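PDB 6DJ8: beta sliding clamp, which probably forms a ring-shaped, head-to-tail homodimer around DNA that tethers DNA polymerases and other proteins, making replication processive. Local coordinates for residues N20-E25 with K97-V102; S84-A89 with S108-M113. One frame throughout, in Å; residues are numbered along the deposited sequence.

Contact 1. Residues N20-E25 with K97-V102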
ATOM      1  N   ASN A  20     -22.352  -9.984   4.110  1.00 35.33           N
ATOM      2  CA  ASN A  20     -21.527  -8.880   4.586  1.00 38.43           C
ATOM      3  C   ASN A  20     -21.251  -9.014   6.079  1.00 35.80           C
ATOM      4  O   ASN A  20     -20.153  -8.696   6.544  1.00 35.78           O
ATOM      5  CB  ASN A  20     -22.191  -7.539   4.283  1.00 40.11           C
ATOM      6  CG  ASN A  20     -21.250  -6.357   4.546  1.00 47.03           C
ATOM      7  OD1 ASN A  20     -21.374  -5.658   5.555  1.00 46.00           O
ATOM      8  ND2 ASN A  20     -20.282  -6.162   3.656  1.00 44.92           N
ATOM      9  N   GLN A  21     -22.222  -9.521   6.839  1.00 33.58           N
ATOM     10  CA  GLN A  21     -22.009  -9.650   8.282  1.00 36.31           C
ATOM     11  C   GLN A  21     -20.942 -10.690   8.576  1.00 35.77           C
ATOM     12  O   GLN A  21     -19.980 -10.417   9.302  1.00 33.90           O
ATOM     13  CB  GLN A  21     -23.309 -10.021   8.989  1.00 34.84           C
ATOM     14  CG  GLN A  21     -23.159 -10.094  10.510  1.00 47.55           C
ATOM     15  CD  GLN A  21     -24.473 -10.380  11.192  1.00 51.20           C
ATOM     16  OE1 GLN A  21     -25.383 -10.948  10.577  1.00 43.93           O
ATOM     17  NE2 GLN A  21     -24.597  -9.971  12.457  1.00 44.25           N
ATOM     18  N   ILE A  22     -21.072 -11.891   8.001  1.00 35.47           N
ATOM     19  CA  ILE A  22     -20.080 -12.904   8.340  1.00 32.05           C
ATOM     20  C   ILE A  22     -18.716 -12.516   7.776  1.00 32.17           C
ATOM     21  O   ILE A  22     -17.680 -12.868   8.351  1.00 30.97           O
ATOM     22  CB  ILE A  22     -20.521 -14.306   7.889  1.00 35.24           C
ATOM     23  CG1 ILE A  22     -19.631 -15.349   8.587  1.00 31.22           C
ATOM     24  CG2 ILE A  22     -20.505 -14.406   6.348  1.00 31.88           C
ATOM     25  CD1 ILE A  22     -19.926 -16.783   8.253  1.00 34.76           C
ATOM     26  N   MET A  23     -18.683 -11.762   6.669  1.00 31.86           N
ATOM     27  CA  MET A  23     -17.401 -11.268   6.169  1.00 34.13           C
ATOM     28  C   MET A  23     -16.718 -10.380   7.213  1.00 32.67           C
ATOM     29  O   MET A  23     -15.527 -10.546   7.515  1.00 31.04           O
ATOM     30  CB  MET A  23     -17.593 -10.490   4.849  1.00 35.32           C
ATOM     31  CG  MET A  23     -16.288 -10.028   4.245  1.00 44.54           C
ATOM     32  SD  MET A  23     -16.526  -9.121   2.695  1.00 52.90           S
ATOM     33  CE  MET A  23     -17.808 -10.154   1.915  1.00 41.29           C
ATOM     34  N   ASN A  24     -17.464  -9.435   7.782  1.00 34.84           N
ATOM     35  CA  ASN A  24     -16.873  -8.542   8.781  1.00 36.87           C
ATOM     36  C   ASN A  24     -16.394  -9.314  10.005  1.00 34.37           C
ATOM     37  O   ASN A  24     -15.298  -9.058  10.520  1.00 35.15           O
ATOM     38  CB  ASN A  24     -17.885  -7.473   9.193  1.00 37.43           C
ATOM     39  CG  ASN A  24     -18.149  -6.466   8.087  1.00 48.51           C
ATOM     40  OD1 ASN A  24     -17.327  -6.287   7.182  1.00 49.80           O
ATOM     41  ND2 ASN A  24     -19.301  -5.806   8.152  1.00 46.62           N
ATOM     42  N   GLU A  25     -17.195 -10.273  10.480  1.00 36.57           N
ATOM     43  CA  GLU A  25     -16.827 -10.989  11.701  1.00 30.86           C
ATOM     44  C   GLU A  25     -15.634 -11.900  11.466  1.00 33.66           C
ATOM     45  O   GLU A  25     -14.799 -12.067  12.358  1.00 29.67           O
ATOM     46  CB  GLU A  25     -18.012 -11.796  12.232  1.00 30.05           C
ATOM     47  CG  GLU A  25     -19.247 -10.975  12.571  1.00 37.15           C
ATOM     48  CD  GLU A  25     -19.029  -9.927  13.683  1.00 43.74           C
ATOM     49  OE1 GLU A  25     -17.922  -9.829  14.261  1.00 37.89           O
ATOM     50  OE2 GLU A  25     -19.997  -9.202  13.980  1.00 41.12           O
ATOM     51  N   LYS A  97     -26.488 -11.148  -1.175  1.00 40.64           N
ATOM     52  CA  LYS A  97     -26.887 -10.584   0.110  1.00 42.02           C
ATOM     53  C   LYS A  97     -26.790 -11.631   1.224  1.00 43.70           C
ATOM     54  O   LYS A  97     -26.342 -11.327   2.335  1.00 42.79           O
ATOM     55  CB  LYS A  97     -28.306 -10.022   0.005  1.00 48.56           C
ATOM     56  CG  LYS A  97     -28.876  -9.539   1.325  1.00 55.38           C
ATOM     57  CD  LYS A  97     -28.752  -8.030   1.496  1.00 63.32           C
ATOM     58  CE  LYS A  97     -28.966  -7.621   2.957  1.00 63.14           C
ATOM     59  NZ  LYS A  97     -30.187  -8.256   3.535  1.00 64.47           N
ATOM     60  N   LYS A  98     -27.162 -12.875   0.922  1.00 35.67           N
ATOM     61  CA  LYS A  98     -27.124 -13.992   1.858  1.00 43.07           C
ATOM     62  C   LYS A  98     -26.457 -15.191   1.202  1.00 42.38           C
ATOM     63  O   LYS A  98     -26.615 -15.422  -0.004  1.00 41.31           O
ATOM     64  CB  LYS A  98     -28.540 -14.398   2.287  1.00 42.60           C
ATOM     65  CG  LYS A  98     -29.312 -13.294   2.973  1.00 48.92           C
ATOM     66  CD  LYS A  98     -30.635 -13.780   3.539  1.00 54.28           C
ATOM     67  CE  LYS A  98     -31.268 -12.687   4.399  1.00 59.79           C
ATOM     68  NZ  LYS A  98     -32.572 -13.091   5.002  1.00 63.66           N
ATOM     69  N   ILE A  99     -25.754 -15.993   2.004  1.00 35.58           N
ATOM     70  CA  ILE A  99     -25.173 -17.222   1.471  1.00 35.89           C
ATOM     71  C   ILE A  99     -25.618 -18.415   2.309  1.00 40.65           C
ATOM     72  O   ILE A  99     -25.930 -18.292   3.498  1.00 34.81           O
ATOM     73  CB  ILE A  99     -23.634 -17.168   1.397  1.00 35.26           C
ATOM     74  CG1 ILE A  99     -23.046 -16.689   2.736  1.00 34.84           C
ATOM     75  CG2 ILE A  99     -23.180 -16.258   0.272  1.00 33.92           C
ATOM     76  CD1 ILE A  99     -21.550 -16.852   2.786  1.00 36.66           C
ATOM     77  N   LYS A 100     -25.649 -19.579   1.667  1.00 35.69           N
ATOM     78  CA  LYS A 100     -25.940 -20.844   2.322  1.00 37.86           C
ATOM     79  C   LYS A 100     -24.624 -21.601   2.411  1.00 38.32           C
ATOM     80  O   LYS A 100     -23.957 -21.821   1.392  1.00 40.24           O
ATOM     81  CB  LYS A 100     -26.995 -21.640   1.541  1.00 44.48           C
ATOM     82  CG  LYS A 100     -27.425 -22.963   2.190  1.00 46.65           C
ATOM     83  CD  LYS A 100     -28.632 -23.592   1.450  1.00 52.50           C
ATOM     84  CE  LYS A 100     -29.105 -24.884   2.121  1.00 54.42           C
ATOM     85  NZ  LYS A 100     -30.153 -25.620   1.334  1.00 54.29           N
ATOM     86  N   ILE A 101     -24.238 -21.982   3.622  1.00 33.10           N
ATOM     87  CA  ILE A 101     -22.987 -22.687   3.854  1.00 36.12           C
ATOM     88  C   ILE A 101     -23.340 -24.093   4.311  1.00 42.33           C
ATOM     89  O   ILE A 101     -23.996 -24.267   5.338  1.00 38.44           O
ATOM     90  CB  ILE A 101     -22.124 -21.950   4.882  1.00 41.53           C
ATOM     91  CG1 ILE A 101     -21.759 -20.558   4.322  1.00 40.24           C
ATOM     92  CG2 ILE A 101     -20.903 -22.771   5.225  1.00 41.23           C
ATOM     93  CD1 ILE A 101     -20.975 -19.650   5.281  1.00 36.12           C
ATOM     94  N   VAL A 102     -22.909 -25.091   3.545  1.00 45.54           N
ATOM     95  CA  VAL A 102     -23.252 -26.488   3.770  1.00 42.87           C
ATOM     96  C   VAL A 102     -21.992 -27.194   4.235  1.00 40.42           C
ATOM     97  O   VAL A 102     -20.926 -27.016   3.638  1.00 43.29           O
ATOM     98  CB  VAL A 102     -23.806 -27.148   2.494  1.00 41.37           C
ATOM     99  CG1 VAL A 102     -24.117 -28.622   2.748  1.00 41.78           C
ATOM    100  CG2 VAL A 102     -25.038 -26.414   1.998  1.00 41.27           C
TER
HETATM  101  O   HOH W   1     -24.698  -9.243   2.793  1.00 40.04           O
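Ile22 of helix 19-29 reaches across to two isoleucines of strand 98-104, Ile99 and Ile101. Both contacts are methyl against methyl. Ile22 CG2 lies 4.4 Å from Ile99 CD1, and Ile22 CD1 lies 4.3 Å from Ile101 CD1. The two branches of one side chain thus meet two successive inward-facing residues of the strand. The longer branch of Ile22 is fully extended, with CG1 anti to the backbone N (chi1 -165°), and this carries CD1 out to Ile101. These are light van der Waals contacts, and the backbones stay well apart: the CA atoms of Ile22 and Ile99 are 9.6 Å from each other.

A water makes a polar link beside this apolar patch. It accepts from Asn20 N at 2.8 Å and donates to Lys97 O at 2.7 Å. Asn20 N belongs to the first turn of the helix, so the water serves as its acceptor at the start of the helix.

Neighbouring parts complete the packing. Cys17 of strand 14-18 touches both Ile22 and Ile99, while Ile69 and Val90 also pack on Ile22. Further along the helix, the carboxylate of Glu25 hydrogen-bonds to Tyr254 OH and Asn253 ND2, residues in the range of the central domain.

Strands 14-18 and 98-104 are antiparallel neighbours in one sheet, and helix 19-29 follows the first of them directly. A helix packed through aliphatic side chains on an antiparallel sheet is characteristic of the DNA clamp fold, here in the N-terminal domain.

Contact 2. Residues S84-A89 with S108-M113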
ATOM      1  N   SER A  84      -8.018 -17.760   6.463  1.00 34.63           N
ATOM      2  CA  SER A  84      -7.754 -17.007   5.239  1.00 40.36           C
ATOM      3  C   SER A  84      -8.597 -17.530   4.071  1.00 37.39           C
ATOM      4  O   SER A  84      -9.165 -16.747   3.297  1.00 37.26           O
ATOM      5  CB  SER A  84      -6.256 -17.083   4.926  1.00 40.73           C
ATOM      6  OG  SER A  84      -5.931 -16.401   3.733  1.00 44.04           O
ATOM      7  N   ASN A  85      -8.706 -18.853   3.936  1.00 39.90           N
ATOM      8  CA  ASN A  85      -9.532 -19.408   2.863  1.00 35.78           C
ATOM      9  C   ASN A  85     -11.006 -19.087   3.075  1.00 34.37           C
ATOM     10  O   ASN A  85     -11.713 -18.729   2.128  1.00 38.01           O
ATOM     11  CB  ASN A  85      -9.333 -20.917   2.756  1.00 36.47           C
ATOM     12  CG  ASN A  85      -7.964 -21.285   2.237  1.00 41.30           C
ATOM     13  OD1 ASN A  85      -7.214 -20.424   1.778  1.00 37.61           O
ATOM     14  ND2 ASN A  85      -7.631 -22.571   2.300  1.00 45.70           N
ATOM     15  N   PHE A  86     -11.486 -19.209   4.312  1.00 35.61           N
ATOM     16  CA  PHE A  86     -12.891 -18.934   4.581  1.00 31.44           C
ATOM     17  C   PHE A  86     -13.223 -17.483   4.288  1.00 31.64           C
ATOM     18  O   PHE A  86     -14.266 -17.178   3.703  1.00 36.75           O
ATOM     19  CB  PHE A  86     -13.209 -19.269   6.044  1.00 32.21           C
ATOM     20  CG  PHE A  86     -14.671 -19.325   6.347  1.00 34.36           C
ATOM     21  CD1 PHE A  86     -15.578 -19.745   5.390  1.00 35.57           C
ATOM     22  CD2 PHE A  86     -15.146 -18.935   7.589  1.00 33.98           C
ATOM     23  CE1 PHE A  86     -16.930 -19.792   5.667  1.00 31.33           C
ATOM     24  CE2 PHE A  86     -16.493 -18.990   7.873  1.00 38.00           C
ATOM     25  CZ  PHE A  86     -17.388 -19.419   6.902  1.00 35.18           C
ATOM     26  N   TYR A  87     -12.346 -16.570   4.707  1.00 32.83           N
ATOM     27  CA  TYR A  87     -12.524 -15.162   4.383  1.00 33.19           C
ATOM     28  C   TYR A  87     -12.555 -14.949   2.875  1.00 34.97           C
ATOM     29  O   TYR A  87     -13.386 -14.193   2.359  1.00 34.31           O
ATOM     30  CB  TYR A  87     -11.395 -14.344   5.015  1.00 34.51           C
ATOM     31  CG  TYR A  87     -11.542 -12.854   4.844  1.00 36.72           C
ATOM     32  CD1 TYR A  87     -12.661 -12.198   5.330  1.00 33.57           C
ATOM     33  CD2 TYR A  87     -10.562 -12.096   4.202  1.00 45.43           C
ATOM     34  CE1 TYR A  87     -12.816 -10.825   5.189  1.00 40.94           C
ATOM     35  CE2 TYR A  87     -10.706 -10.706   4.052  1.00 43.94           C
ATOM     36  CZ  TYR A  87     -11.839 -10.087   4.559  1.00 45.32           C
ATOM     37  OH  TYR A  87     -12.021  -8.733   4.443  1.00 51.41           O
ATOM     38  N   ASP A  88     -11.637 -15.589   2.154  1.00 33.56           N
ATOM     39  CA  ASP A  88     -11.623 -15.440   0.700  1.00 35.09           C
ATOM     40  C   ASP A  88     -12.931 -15.917   0.089  1.00 32.33           C
ATOM     41  O   ASP A  88     -13.500 -15.246  -0.786  1.00 35.02           O
ATOM     42  CB  ASP A  88     -10.440 -16.202   0.116  1.00 32.90           C
ATOM     43  CG  ASP A  88      -9.128 -15.477   0.333  1.00 37.42           C
ATOM     44  OD1 ASP A  88      -9.163 -14.304   0.752  1.00 38.95           O
ATOM     45  OD2 ASP A  88      -8.062 -16.079   0.099  1.00 43.48           O
ATOM     46  N   ALA A  89     -13.451 -17.051   0.575  1.00 32.73           N
ATOM     47  CA  ALA A  89     -14.709 -17.583   0.061  1.00 30.50           C
ATOM     48  C   ALA A  89     -15.827 -16.565   0.199  1.00 34.73           C
ATOM     49  O   ALA A  89     -16.576 -16.301  -0.750  1.00 31.27           O
ATOM     50  CB  ALA A  89     -15.059 -18.883   0.793  1.00 30.40           C
ATOM     51  N   SER A 108     -15.012 -33.565   4.228  1.00 54.72           N
ATOM     52  CA  SER A 108     -14.292 -32.497   4.920  1.00 51.56           C
ATOM     53  C   SER A 108     -14.240 -31.230   4.067  1.00 44.16           C
ATOM     54  O   SER A 108     -13.179 -30.705   3.737  1.00 44.20           O
ATOM     55  CB  SER A 108     -12.891 -32.959   5.315  1.00 47.20           C
ATOM     56  OG  SER A 108     -12.954 -33.913   6.365  1.00 62.00           O
ATOM     57  N   LYS A 109     -15.429 -30.755   3.710  1.00 44.58           N
ATOM     58  CA  LYS A 109     -15.576 -29.602   2.838  1.00 46.22           C
ATOM     59  C   LYS A 109     -16.781 -28.780   3.261  1.00 44.14           C
ATOM     60  O   LYS A 109     -17.790 -29.314   3.733  1.00 43.90           O
ATOM     61  CB  LYS A 109     -15.724 -30.009   1.366  1.00 53.63           C
ATOM     62  CG  LYS A 109     -14.424 -29.917   0.587  1.00 58.21           C
ATOM     63  CD  LYS A 109     -14.348 -30.977  -0.487  1.00 60.77           C
ATOM     64  CE  LYS A 109     -12.989 -30.974  -1.189  1.00 69.43           C
ATOM     65  NZ  LYS A 109     -11.872 -31.361  -0.277  1.00 59.93           N
ATOM     66  N   LEU A 110     -16.638 -27.479   3.119  1.00 40.77           N
ATOM     67  CA  LEU A 110     -17.740 -26.541   3.179  1.00 40.81           C
ATOM     68  C   LEU A 110     -18.143 -26.259   1.738  1.00 42.63           C
ATOM     69  O   LEU A 110     -17.282 -25.980   0.901  1.00 43.77           O
ATOM     70  CB  LEU A 110     -17.296 -25.267   3.885  1.00 39.75           C
ATOM     71  CG  LEU A 110     -18.001 -24.887   5.180  1.00 41.32           C
ATOM     72  CD1 LEU A 110     -17.857 -25.995   6.174  1.00 44.38           C
ATOM     73  CD2 LEU A 110     -17.345 -23.619   5.714  1.00 37.75           C
ATOM     74  N   GLU A 111     -19.423 -26.407   1.430  1.00 39.18           N
ATOM     75  CA  GLU A 111     -19.937 -26.108   0.104  1.00 41.56           C
ATOM     76  C   GLU A 111     -20.763 -24.847   0.270  1.00 43.38           C
ATOM     77  O   GLU A 111     -21.674 -24.803   1.106  1.00 41.93           O
ATOM     78  CB  GLU A 111     -20.782 -27.256  -0.440  1.00 45.58           C
ATOM     79  CG  GLU A 111     -20.191 -28.629  -0.140  1.00 47.66           C
ATOM     80  CD  GLU A 111     -19.714 -29.352  -1.379  1.00 58.04           C
ATOM     81  OE1 GLU A 111     -19.815 -28.778  -2.485  1.00 59.99           O
ATOM     82  OE2 GLU A 111     -19.241 -30.500  -1.248  1.00 58.49           O
ATOM     83  N   ILE A 112     -20.445 -23.825  -0.515  1.00 41.92           N
ATOM     84  CA  ILE A 112     -21.043 -22.511  -0.352  1.00 36.88           C
ATOM     85  C   ILE A 112     -21.729 -22.135  -1.652  1.00 42.54           C
ATOM     86  O   ILE A 112     -21.166 -22.313  -2.744  1.00 39.47           O
ATOM     87  CB  ILE A 112     -19.987 -21.467   0.045  1.00 41.16           C
ATOM     88  CG1 ILE A 112     -19.164 -21.997   1.226  1.00 38.71           C
ATOM     89  CG2 ILE A 112     -20.640 -20.143   0.355  1.00 34.31           C
ATOM     90  CD1 ILE A 112     -18.197 -20.970   1.847  1.00 44.15           C
ATOM     91  N   MET A 113     -22.946 -21.629  -1.531  1.00 35.10           N
ATOM     92  CA  MET A 113     -23.726 -21.198  -2.669  1.00 44.38           C
ATOM     93  C   MET A 113     -24.472 -19.954  -2.231  1.00 41.02           C
ATOM     94  O   MET A 113     -24.654 -19.709  -1.031  1.00 42.02           O
ATOM     95  CB  MET A 113     -24.685 -22.307  -3.144  1.00 39.52           C
ATOM     96  CG  MET A 113     -25.674 -22.747  -2.060  1.00 52.17           C
ATOM     97  SD  MET A 113     -25.888 -24.545  -1.953  1.00 72.67           S
ATOM     98  CE  MET A 113     -24.204 -25.041  -1.569  1.00 55.48           C
TER
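Phe86 and Leu110 face each other with CA atoms 9.1 Å apart, where the axes of helix segment 84-89 and strand segment 109-113 approach to 11.2 Å, with their N-to-C directions 15° apart. One helical turn on, Ala89 stands opposite Ile112, and the CA separation there is 8.0 Å.

Apolar side chains make the contact, and no hydrogen bond crosses it. Phe86 has CG anti to its backbone N (chi1 -167°), which brings the end of the ring nearer the strand than the CB direction alone would. Its CE1 corner does the touching. Leu110 CD2 approaches Phe86 CE1 obliquely, at 3.8 Å. Ile112 CD1 comes to the ring edge, close to the ring plane, 4.2 Å from Phe86 CE1. The same methyl also meets the helix directly, with Ile112 CD1 3.9 Å from Ala89 CB. Ile112 CD1 thus touches both the ring edge and the alanine methyl, from directions at nearly a right angle. The small Ala89 goes with the closer approach of the two backbones.

Ile101 of the adjoining strand packs on both Phe86 and Leu110, and Ile26 of helix 19-29 also touches Phe86. Ser108 and Lys109 both face Asn104 in a G1 beta bulge at the start of the strand.

The second subunit lies close by. Its Tyr297 packs on Ala89, its Arg324 on Asn85 and Asp88, and its Thr322 O accepts a hydrogen bond from Lys109 NZ. This buried helix-on-sheet layer thus lies at the head-to-tail interface of the sliding clamp ring, where an N-terminal domain meets the C-terminal domain of the other subunit.

In the fold
Contacts 1 and 2 are two patches of one buried layer, with centres about 11 Å apart. Their strands are antiparallel neighbours: Val102 O lies 2.7 Å from Glu111 N, and Lys100 N lies 2.9 Å from Met113 O, both probable hydrogen bonds. Their side chains also meet, with Ile101 CG2 3.6 Å from Leu110 CG. The helices touch as well, Met23 O lying 3.6 Å from Tyr87 CE1. Both helices pack on the same sheet, in which strands 98-104 and 109-114 are neighbours. Contact 2 borders the second subunit, whereas contact 1 has no other chain touching it. In sliding clamps such helices line the central channel for DNA, with the sheets outside.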